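Local coordinates for protein hydroxyglutarate synthase (Oryza sativa, PDB 6W1K) that catalyses the iron(II)-dependent decarboxylation and hydroxylation of 2-oxoadipate to D-2-hydroxyglutarate in plant lysine catabolism, at residues K232-A246 with R291-S305. Residues are numbered along the deposited sequence; the frame is centred on the assembly and turned at random.
With OOG (2-oxoadipic acid), chain F.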
ATOM      1  N   LYS A 232       5.681  12.473  -7.516  1.00 38.88           N
ATOM      2  CA  LYS A 232       5.405  13.211  -6.292  1.00 40.19           C
ATOM      3  C   LYS A 232       6.690  13.323  -5.483  1.00 41.80           C
ATOM      4  O   LYS A 232       7.287  12.304  -5.117  1.00 41.77           O
ATOM      5  CB  LYS A 232       4.325  12.500  -5.473  1.00 41.11           C
ATOM      6  CG  LYS A 232       2.914  12.651  -6.043  1.00 42.51           C
ATOM      7  CD  LYS A 232       2.734  11.866  -7.326  1.00 45.60           C
ATOM      8  CE  LYS A 232       1.265  11.577  -7.590  1.00 46.72           C
ATOM      9  NZ  LYS A 232       0.969  11.303  -9.020  1.00 47.60           N
ATOM     10  N   VAL A 233       7.067  14.545  -5.150  1.00 44.57           N
ATOM     11  CA  VAL A 233       8.307  14.826  -4.444  1.00 51.12           C
ATOM     12  C   VAL A 233       7.975  15.496  -3.120  1.00 47.22           C
ATOM     13  O   VAL A 233       7.262  16.509  -3.088  1.00 44.87           O
ATOM     14  CB  VAL A 233       9.246  15.723  -5.274  1.00 50.51           C
ATOM     15  CG1 VAL A 233      10.464  16.072  -4.440  1.00 49.83           C
ATOM     16  CG2 VAL A 233       9.631  15.055  -6.593  1.00 50.42           C
ATOM     17  N   SER A 234       8.558  14.883  -2.079  1.00 47.53           N
ATOM     18  CA  SER A 234       8.252  15.291  -0.740  1.00 50.37           C
ATOM     19  C   SER A 234       8.887  16.646  -0.647  1.00 51.45           C
ATOM     20  O   SER A 234       9.864  17.014  -1.281  1.00 49.23           O
ATOM     21  CB  SER A 234       8.744  14.462   0.331  1.00 59.04           C
ATOM     22  OG  SER A 234      10.115  14.320   0.208  1.00 66.29           O
ATOM     23  N   PRO A 235       8.456  17.686   0.307  1.00 51.06           N
ATOM     24  CA  PRO A 235       8.999  19.041   0.465  1.00 52.67           C
ATOM     25  C   PRO A 235      10.491  19.070   0.780  1.00 53.30           C
ATOM     26  O   PRO A 235      11.172  20.022   0.396  1.00 53.24           O
ATOM     27  CB  PRO A 235       8.159  19.622   1.613  1.00 52.89           C
ATOM     28  CG  PRO A 235       6.878  18.883   1.559  1.00 53.12           C
ATOM     29  CD  PRO A 235       7.243  17.475   1.120  1.00 52.75           C
ATOM     30  N   ASP A 236      11.030  18.057   1.460  1.00 54.41           N
ATOM     31  CA  ASP A 236      12.469  18.002   1.673  1.00 56.01           C
ATOM     32  C   ASP A 236      13.217  17.438   0.473  1.00 52.17           C
ATOM     33  O   ASP A 236      14.447  17.380   0.500  1.00 51.77           O
ATOM     34  CB  ASP A 236      12.795  17.177   2.935  1.00 58.60           C
ATOM     35  CG  ASP A 236      12.292  15.706   2.864  1.00 61.61           C
ATOM     36  OD1 ASP A 236      11.791  15.253   1.825  1.00 59.21           O
ATOM     37  OD2 ASP A 236      12.404  14.972   3.866  1.00 66.25           O
ATOM     38  N   GLY A 237      12.511  16.990  -0.560  1.00 51.33           N
ATOM     39  CA  GLY A 237      13.152  16.470  -1.747  1.00 50.13           C
ATOM     40  C   GLY A 237      13.610  15.027  -1.680  1.00 47.35           C
ATOM     41  O   GLY A 237      14.069  14.506  -2.703  1.00 47.11           O
ATOM     42  N   LEU A 238      13.470  14.353  -0.532  1.00 45.86           N
ATOM     43  CA  LEU A 238      14.109  13.062  -0.287  1.00 45.03           C
ATOM     44  C   LEU A 238      13.212  11.856  -0.530  1.00 43.88           C
ATOM     45  O   LEU A 238      13.724  10.733  -0.635  1.00 44.23           O
ATOM     46  CB  LEU A 238      14.621  13.012   1.159  1.00 46.26           C
ATOM     47  CG  LEU A 238      15.496  14.217   1.530  1.00 48.87           C
ATOM     48  CD1 LEU A 238      15.981  14.101   2.972  1.00 51.68           C
ATOM     49  CD2 LEU A 238      16.683  14.399   0.578  1.00 47.70           C
ATOM     50  N   LEU A 239      11.900  12.045  -0.631  1.00 42.16           N
ATOM     51  CA  LEU A 239      10.984  10.953  -0.913  1.00 41.01           C
ATOM     52  C   LEU A 239      10.266  11.275  -2.214  1.00 38.45           C
ATOM     53  O   LEU A 239       9.531  12.266  -2.295  1.00 38.34           O
ATOM     54  CB  LEU A 239      10.005  10.752   0.234  1.00 40.77           C
ATOM     55  CG  LEU A 239       8.931   9.693  -0.046  1.00 42.96           C
ATOM     56  CD1 LEU A 239       9.553   8.289  -0.264  1.00 40.99           C
ATOM     57  CD2 LEU A 239       7.941   9.692   1.132  1.00 42.24           C
ATOM     58  N   GLN A 240      10.503  10.454  -3.231  1.00 37.06           N
ATOM     59  CA  GLN A 240       9.950  10.661  -4.563  1.00 39.51           C
ATOM     60  C   GLN A 240       9.181   9.414  -4.973  1.00 40.02           C
ATOM     61  O   GLN A 240       9.711   8.297  -4.923  1.00 38.82           O
ATOM     62  CB  GLN A 240      11.069  10.987  -5.561  1.00 41.50           C
ATOM     63  CG  GLN A 240      12.089  11.973  -5.010  1.00 44.85           C
ATOM     64  CD  GLN A 240      12.994  12.577  -6.086  1.00 48.45           C
ATOM     65  OE1 GLN A 240      12.993  12.146  -7.239  1.00 50.19           O
ATOM     66  NE2 GLN A 240      13.780  13.577  -5.697  1.00 49.84           N
ATOM     67  N   GLN A 241       7.925   9.598  -5.369  1.00 37.29           N
ATOM     68  CA  GLN A 241       7.029   8.460  -5.545  1.00 34.77           C
ATOM     69  C   GLN A 241       6.237   8.610  -6.827  1.00 32.64           C
ATOM     70  O   GLN A 241       5.876   9.724  -7.216  1.00 32.42           O
ATOM     71  CB  GLN A 241       6.088   8.332  -4.365  1.00 34.65           C
ATOM     72  CG  GLN A 241       6.770   8.039  -3.037  1.00 34.75           C
ATOM     73  CD  GLN A 241       5.802   8.156  -1.880  1.00 36.26           C
ATOM     74  OE1 GLN A 241       5.668   9.210  -1.253  1.00 37.39           O
ATOM     75  NE2 GLN A 241       5.127   7.060  -1.583  1.00 35.46           N
ATOM     76  N   SER A 242       6.019   7.482  -7.501  1.00 32.74           N
ATOM     77  CA  SER A 242       5.136   7.404  -8.663  1.00 34.08           C
ATOM     78  C   SER A 242       4.325   6.119  -8.545  1.00 32.04           C
ATOM     79  O   SER A 242       4.654   5.227  -7.756  1.00 30.97           O
ATOM     80  CB  SER A 242       5.928   7.453  -9.972  1.00 37.74           C
ATOM     81  OG  SER A 242       6.870   6.406 -10.018  1.00 40.92           O
ATOM     82  N   SER A 243       3.247   6.026  -9.326  1.00 32.25           N
ATOM     83  CA  SER A 243       2.322   4.902  -9.213  1.00 32.38           C
ATOM     84  C   SER A 243       1.591   4.725 -10.537  1.00 33.43           C
ATOM     85  O   SER A 243       1.385   5.691 -11.270  1.00 33.03           O
ATOM     86  CB  SER A 243       1.273   5.092  -8.110  1.00 31.77           C
ATOM     87  OG  SER A 243       0.394   6.152  -8.400  1.00 32.62           O
ATOM     88  N   THR A 244       1.203   3.483 -10.838  1.00 32.83           N
ATOM     89  CA  THR A 244       0.390   3.230 -12.010  1.00 32.51           C
ATOM     90  C   THR A 244      -1.060   3.587 -11.707  1.00 30.74           C
ATOM     91  O   THR A 244      -1.483   3.660 -10.547  1.00 29.54           O
ATOM     92  CB  THR A 244       0.460   1.766 -12.450  1.00 32.33           C
ATOM     93  OG1 THR A 244       0.111   0.918 -11.353  1.00 32.65           O
ATOM     94  CG2 THR A 244       1.836   1.401 -12.979  1.00 32.67           C
ATOM     95  N   VAL A 245      -1.812   3.831 -12.775  1.00 31.40           N
ATOM     96  CA  VAL A 245      -3.264   3.827 -12.691  1.00 33.26           C
ATOM     97  C   VAL A 245      -3.737   2.410 -12.403  1.00 31.30           C
ATOM     98  O   VAL A 245      -3.292   1.446 -13.043  1.00 30.57           O
ATOM     99  CB  VAL A 245      -3.864   4.371 -13.995  1.00 37.47           C
ATOM    100  CG1 VAL A 245      -5.390   4.342 -13.945  1.00 40.03           C
ATOM    101  CG2 VAL A 245      -3.347   5.789 -14.246  1.00 37.45           C
ATOM    102  N   ALA A 246      -4.647   2.284 -11.438  1.00 30.99           N
ATOM    103  CA  ALA A 246      -5.132   0.991 -11.007  1.00 30.40           C
ATOM    104  C   ALA A 246      -5.755   0.231 -12.173  1.00 30.48           C
ATOM    105  O   ALA A 246      -6.326   0.817 -13.099  1.00 28.90           O
ATOM    106  CB  ALA A 246      -6.160   1.150  -9.882  1.00 30.17           C
ATOM    107  N   ARG A 291      15.877   8.719   3.659  1.00 37.44           N
ATOM    108  CA  ARG A 291      14.644   9.273   4.195  1.00 40.03           C
ATOM    109  C   ARG A 291      13.635   8.161   4.440  1.00 37.04           C
ATOM    110  O   ARG A 291      13.304   7.390   3.533  1.00 36.23           O
ATOM    111  CB  ARG A 291      14.089  10.318   3.226  1.00 45.65           C
ATOM    112  CG  ARG A 291      12.591  10.599   3.394  1.00 52.32           C
ATOM    113  CD  ARG A 291      12.339  11.538   4.568  1.00 50.47           C
ATOM    114  NE  ARG A 291      11.310  12.542   4.275  1.00 47.58           N
ATOM    115  CZ  ARG A 291      10.000  12.346   4.395  1.00 45.51           C
ATOM    116  NH1 ARG A 291       9.513  11.164   4.802  1.00 43.34           N
ATOM    117  NH2 ARG A 291       9.164  13.336   4.104  1.00 44.38           N
ATOM    118  N   ASP A 292      13.165   8.069   5.677  1.00 35.15           N
ATOM    119  CA  ASP A 292      12.195   7.063   6.065  1.00 36.02           C
ATOM    120  C   ASP A 292      10.793   7.665   6.125  1.00 35.60           C
ATOM    121  O   ASP A 292      10.590   8.875   6.047  1.00 37.49           O
ATOM    122  CB  ASP A 292      12.567   6.434   7.413  1.00 37.14           C
ATOM    123  CG  ASP A 292      12.003   5.021   7.575  1.00 38.90           C
ATOM    124  OD1 ASP A 292      11.227   4.576   6.675  1.00 38.55           O
ATOM    125  OD2 ASP A 292      12.335   4.370   8.607  1.00 39.99           O
ATOM    126  N   GLY A 293       9.815   6.782   6.242  1.00 33.84           N
ATOM    127  CA  GLY A 293       8.455   7.222   6.450  1.00 32.53           C
ATOM    128  C   GLY A 293       7.795   7.711   5.168  1.00 30.95           C
ATOM    129  O   GLY A 293       8.157   7.321   4.053  1.00 29.08           O
ATOM    130  N   PHE A 294       6.828   8.603   5.341  1.00 32.65           N
ATOM    131  CA  PHE A 294       5.896   8.969   4.272  1.00 33.85           C
ATOM    132  C   PHE A 294       5.633  10.468   4.357  1.00 35.27           C
ATOM    133  O   PHE A 294       6.146  11.157   5.240  1.00 35.27           O
ATOM    134  CB  PHE A 294       4.613   8.147   4.382  1.00 33.29           C
ATOM    135  CG  PHE A 294       4.831   6.669   4.212  1.00 33.48           C
ATOM    136  CD1 PHE A 294       4.702   6.078   2.963  1.00 35.24           C
ATOM    137  CD2 PHE A 294       5.184   5.882   5.297  1.00 31.73           C
ATOM    138  CE1 PHE A 294       4.925   4.728   2.812  1.00 36.33           C
ATOM    139  CE2 PHE A 294       5.403   4.525   5.167  1.00 32.38           C
ATOM    140  CZ  PHE A 294       5.260   3.939   3.931  1.00 34.36           C
ATOM    141  N   GLU A 295       4.845  10.987   3.425  1.00 37.07           N
ATOM    142  CA  GLU A 295       4.638  12.432   3.346  1.00 39.35           C
ATOM    143  C   GLU A 295       3.199  12.700   2.943  1.00 36.85           C
ATOM    144  O   GLU A 295       2.722  12.183   1.927  1.00 33.90           O
ATOM    145  CB  GLU A 295       5.625  13.070   2.359  1.00 46.72           C
ATOM    146  CG  GLU A 295       5.906  14.548   2.662  1.00 55.70           C
ATOM    147  CD  GLU A 295       4.860  15.450   2.032  1.00 58.27           C
ATOM    148  OE1 GLU A 295       4.438  15.125   0.904  1.00 57.57           O
ATOM    149  OE2 GLU A 295       4.457  16.470   2.648  1.00 60.62           O
ATOM    150  N   VAL A 296       2.508  13.511   3.745  1.00 38.95           N
ATOM    151  CA  VAL A 296       1.079  13.723   3.539  1.00 42.80           C
ATOM    152  C   VAL A 296       0.809  14.236   2.128  1.00 42.46           C
ATOM    153  O   VAL A 296      -0.100  13.751   1.445  1.00 42.72           O
ATOM    154  CB  VAL A 296       0.541  14.682   4.619  1.00 46.49           C
ATOM    155  CG1 VAL A 296       1.334  16.019   4.577  1.00 45.88           C
ATOM    156  CG2 VAL A 296      -0.956  14.891   4.421  1.00 48.37           C
ATOM    157  N   GLY A 297       1.603  15.207   1.656  1.00 43.12           N
ATOM    158  CA  GLY A 297       1.396  15.748   0.320  1.00 43.90           C
ATOM    159  C   GLY A 297       1.465  14.697  -0.778  1.00 44.17           C
ATOM    160  O   GLY A 297       0.598  14.639  -1.656  1.00 46.16           O
ATOM    161  N   ASN A 298       2.506  13.860  -0.757  1.00 40.02           N
ATOM    162  CA  ASN A 298       2.595  12.758  -1.717  1.00 37.71           C
ATOM    163  C   ASN A 298       1.404  11.816  -1.586  1.00 37.78           C
ATOM    164  O   ASN A 298       0.706  11.519  -2.565  1.00 36.62           O
ATOM    165  CB  ASN A 298       3.896  11.967  -1.507  1.00 36.64           C
ATOM    166  CG  ASN A 298       5.131  12.769  -1.856  1.00 37.45           C
ATOM    167  OD1 ASN A 298       5.040  13.948  -2.127  1.00 38.30           O
ATOM    168  ND2 ASN A 298       6.281  12.109  -1.898  1.00 38.11           N
ATOM    169  N   ALA A 299       1.199  11.286  -0.383  1.00 35.88           N
ATOM    170  CA  ALA A 299       0.182  10.267  -0.189  1.00 34.59           C
ATOM    171  C   ALA A 299      -1.172  10.742  -0.681  1.00 35.38           C
ATOM    172  O   ALA A 299      -1.921   9.968  -1.280  1.00 34.99           O
ATOM    173  CB  ALA A 299       0.104   9.915   1.291  1.00 33.50           C
ATOM    174  N   ASP A 300      -1.504  12.013  -0.413  1.00 36.86           N
ATOM    175  CA  ASP A 300      -2.808  12.541  -0.796  1.00 40.36           C
ATOM    176  C   ASP A 300      -3.081  12.308  -2.273  1.00 41.73           C
ATOM    177  O   ASP A 300      -4.201  11.970  -2.647  1.00 42.72           O
ATOM    178  CB  ASP A 300      -2.904  14.034  -0.466  1.00 43.41           C
ATOM    179  CG  ASP A 300      -4.330  14.584  -0.573  1.00 46.47           C
ATOM    180  OD1 ASP A 300      -5.302  13.862  -0.267  1.00 48.38           O
ATOM    181  OD2 ASP A 300      -4.482  15.766  -0.955  1.00 47.62           O
ATOM    182  N   LYS A 301      -2.065  12.445  -3.124  1.00 40.34           N
ATOM    183  CA  LYS A 301      -2.272  12.320  -4.562  1.00 41.55           C
ATOM    184  C   LYS A 301      -2.165  10.875  -5.034  1.00 37.75           C
ATOM    185  O   LYS A 301      -2.801  10.493  -6.023  1.00 38.10           O
ATOM    186  CB  LYS A 301      -1.260  13.195  -5.308  1.00 47.02           C
ATOM    187  CG  LYS A 301      -1.293  14.691  -4.930  1.00 55.92           C
ATOM    188  CD  LYS A 301      -2.558  15.382  -5.499  1.00 64.40           C
ATOM    189  CE  LYS A 301      -2.702  16.848  -5.019  1.00 73.58           C
ATOM    190  NZ  LYS A 301      -3.864  17.040  -4.089  1.00 78.52           N
ATOM    191  N   ILE A 302      -1.410  10.051  -4.318  1.00 35.19           N
ATOM    192  CA  ILE A 302      -1.265   8.650  -4.693  1.00 35.25           C
ATOM    193  C   ILE A 302      -2.553   7.892  -4.418  1.00 33.51           C
ATOM    194  O   ILE A 302      -2.873   6.942  -5.140  1.00 32.08           O
ATOM    195  CB  ILE A 302      -0.063   8.029  -3.951  1.00 36.17           C
ATOM    196  CG1 ILE A 302       1.229   8.694  -4.423  1.00 40.22           C
ATOM    197  CG2 ILE A 302       0.043   6.521  -4.187  1.00 35.59           C
ATOM    198  CD1 ILE A 302       2.455   8.353  -3.582  1.00 44.10           C
ATOM    199  N   PHE A 303      -3.338   8.323  -3.409  1.00 33.59           N
ATOM    200  CA  PHE A 303      -4.649   7.714  -3.169  1.00 34.54           C
ATOM    201  C   PHE A 303      -5.497   7.715  -4.440  1.00 33.34           C
ATOM    202  O   PHE A 303      -6.386   6.874  -4.607  1.00 32.99           O
ATOM    203  CB  PHE A 303      -5.441   8.462  -2.072  1.00 35.45           C
ATOM    204  CG  PHE A 303      -5.096   8.050  -0.661  1.00 37.23           C
ATOM    205  CD1 PHE A 303      -5.318   6.747  -0.219  1.00 36.25           C
ATOM    206  CD2 PHE A 303      -4.564   8.970   0.226  1.00 36.36           C
ATOM    207  CE1 PHE A 303      -4.998   6.370   1.074  1.00 34.94           C
ATOM    208  CE2 PHE A 303      -4.226   8.597   1.527  1.00 35.48           C
ATOM    209  CZ  PHE A 303      -4.448   7.295   1.952  1.00 35.28           C
ATOM    210  N   GLU A 304      -5.257   8.672  -5.324  1.00 33.95           N
ATOM    211  CA  GLU A 304      -6.094   8.852  -6.491  1.00 36.34           C
ATOM    212  C   GLU A 304      -5.728   7.921  -7.642  1.00 33.77           C
ATOM    213  O   GLU A 304      -6.384   7.967  -8.697  1.00 32.92           O
ATOM    214  CB  GLU A 304      -6.038  10.325  -6.908  1.00 41.74           C
ATOM    215  CG  GLU A 304      -6.651  11.237  -5.831  1.00 51.91           C
ATOM    216  CD  GLU A 304      -6.787  12.682  -6.254  1.00 62.03           C
ATOM    217  OE1 GLU A 304      -7.096  12.922  -7.443  1.00 62.21           O
ATOM    218  OE2 GLU A 304      -6.588  13.571  -5.385  1.00 61.77           O
ATOM    219  N   SER A 305      -4.753   7.038  -7.450  1.00 32.02           N
ATOM    220  CA  SER A 305      -4.467   6.017  -8.450  1.00 30.64           C
ATOM    221  C   SER A 305      -5.673   5.134  -8.722  1.00 29.41           C
ATOM    222  O   SER A 305      -5.768   4.554  -9.808  1.00 29.73           O
ATOM    223  CB  SER A 305      -3.293   5.170  -7.987  1.00 30.86           C
ATOM    224  OG  SER A 305      -2.160   5.998  -7.754  1.00 31.09           O
TER
HETATM  225  C2  OOG F 402      -2.343   4.496   0.100  1.00 78.91           C
HETATM  226  C3  OOG F 402      -1.783   5.733  -0.603  1.00 79.22           C
HETATM  227  C4  OOG F 402      -0.660   6.354   0.235  1.00 79.11           C
HETATM  228  C6  OOG F 402       1.979   6.364   0.007  1.00 77.31           C
HETATM  229  O4  OOG F 402       2.069   7.506   0.523  1.00 77.02           O
HETATM  230  O3  OOG F 402       2.978   5.852  -0.544  1.00 76.29           O
HETATM  231  C5  OOG F 402       0.659   5.603   0.050  1.00 78.50           C
HETATM  232  C1  OOG F 402      -3.617   3.975  -0.583  1.00 77.90           C
HETATM  233  O1  OOG F 402      -4.342   3.243  -0.006  1.00 76.90           O
HETATM  234  O2  OOG F 402      -3.947   4.342  -1.888  1.00 77.46           O
HETATM  235  O5  OOG F 402       0.671   4.428  -0.060  1.00 78.85           O
HETATM  236  O   HOH W   1       9.165  16.599   4.022  1.00 35.88           O
HETATM  237  O   HOH W   2       4.131   9.224   1.055  1.00 31.78           O
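Asn298 and Gln241 meet through their amides, and the pair illustrates how a second-shell residue can position one that touches the substrate. Asn298 ND2 gives one bond to Gln241 OE1 (3.0 Å, 160°) and a longer one to Leu239 O (3.3 Å), both partners lying in its own amide plane although the two amides are turned 49° apart. With OE1 so engaged, and a water within reach of both OE1 and the substrate carboxylate, Gln241 NE2 donates to Glu267, a ligand of the metal, and makes a weak bond of 2.7 Å to 2-oxoadipate O3. Ile302 crosses the glutamine at about a right angle, its CD1 lying 3.6 Å from Gln241 NE2, while Ala299, Phe294 and Phe303 continue the pocket.

At the hairpin turn, Arg291 bends at chi2 and chi3, and Asp236 OD2, lying near the guanidinium plane, accepts from Arg291 NE on its syn lone pair at 2.7 Å; Leu239 CB covers one guanidinium face. A leucine in place of the arginine would probably leave the Asp236 carboxylate without its countercharge and the carbonyl of Asp292 without its NH1 donor. Glu295, the helix N-cap, packs its carboxyl carbon CD against Pro235 CD while OE1 accepts from Asn298 N. At the far end Ser243 OG lies 2.6 Å from Ser305 OG.

Helix 296-302 runs parallel to strand 239-243, their axes 9.5 Å apart, while that strand pairs antiparallel with both strand 232-233 and strand 258-271, whose Tyr265 touches Ile302 and Ser305.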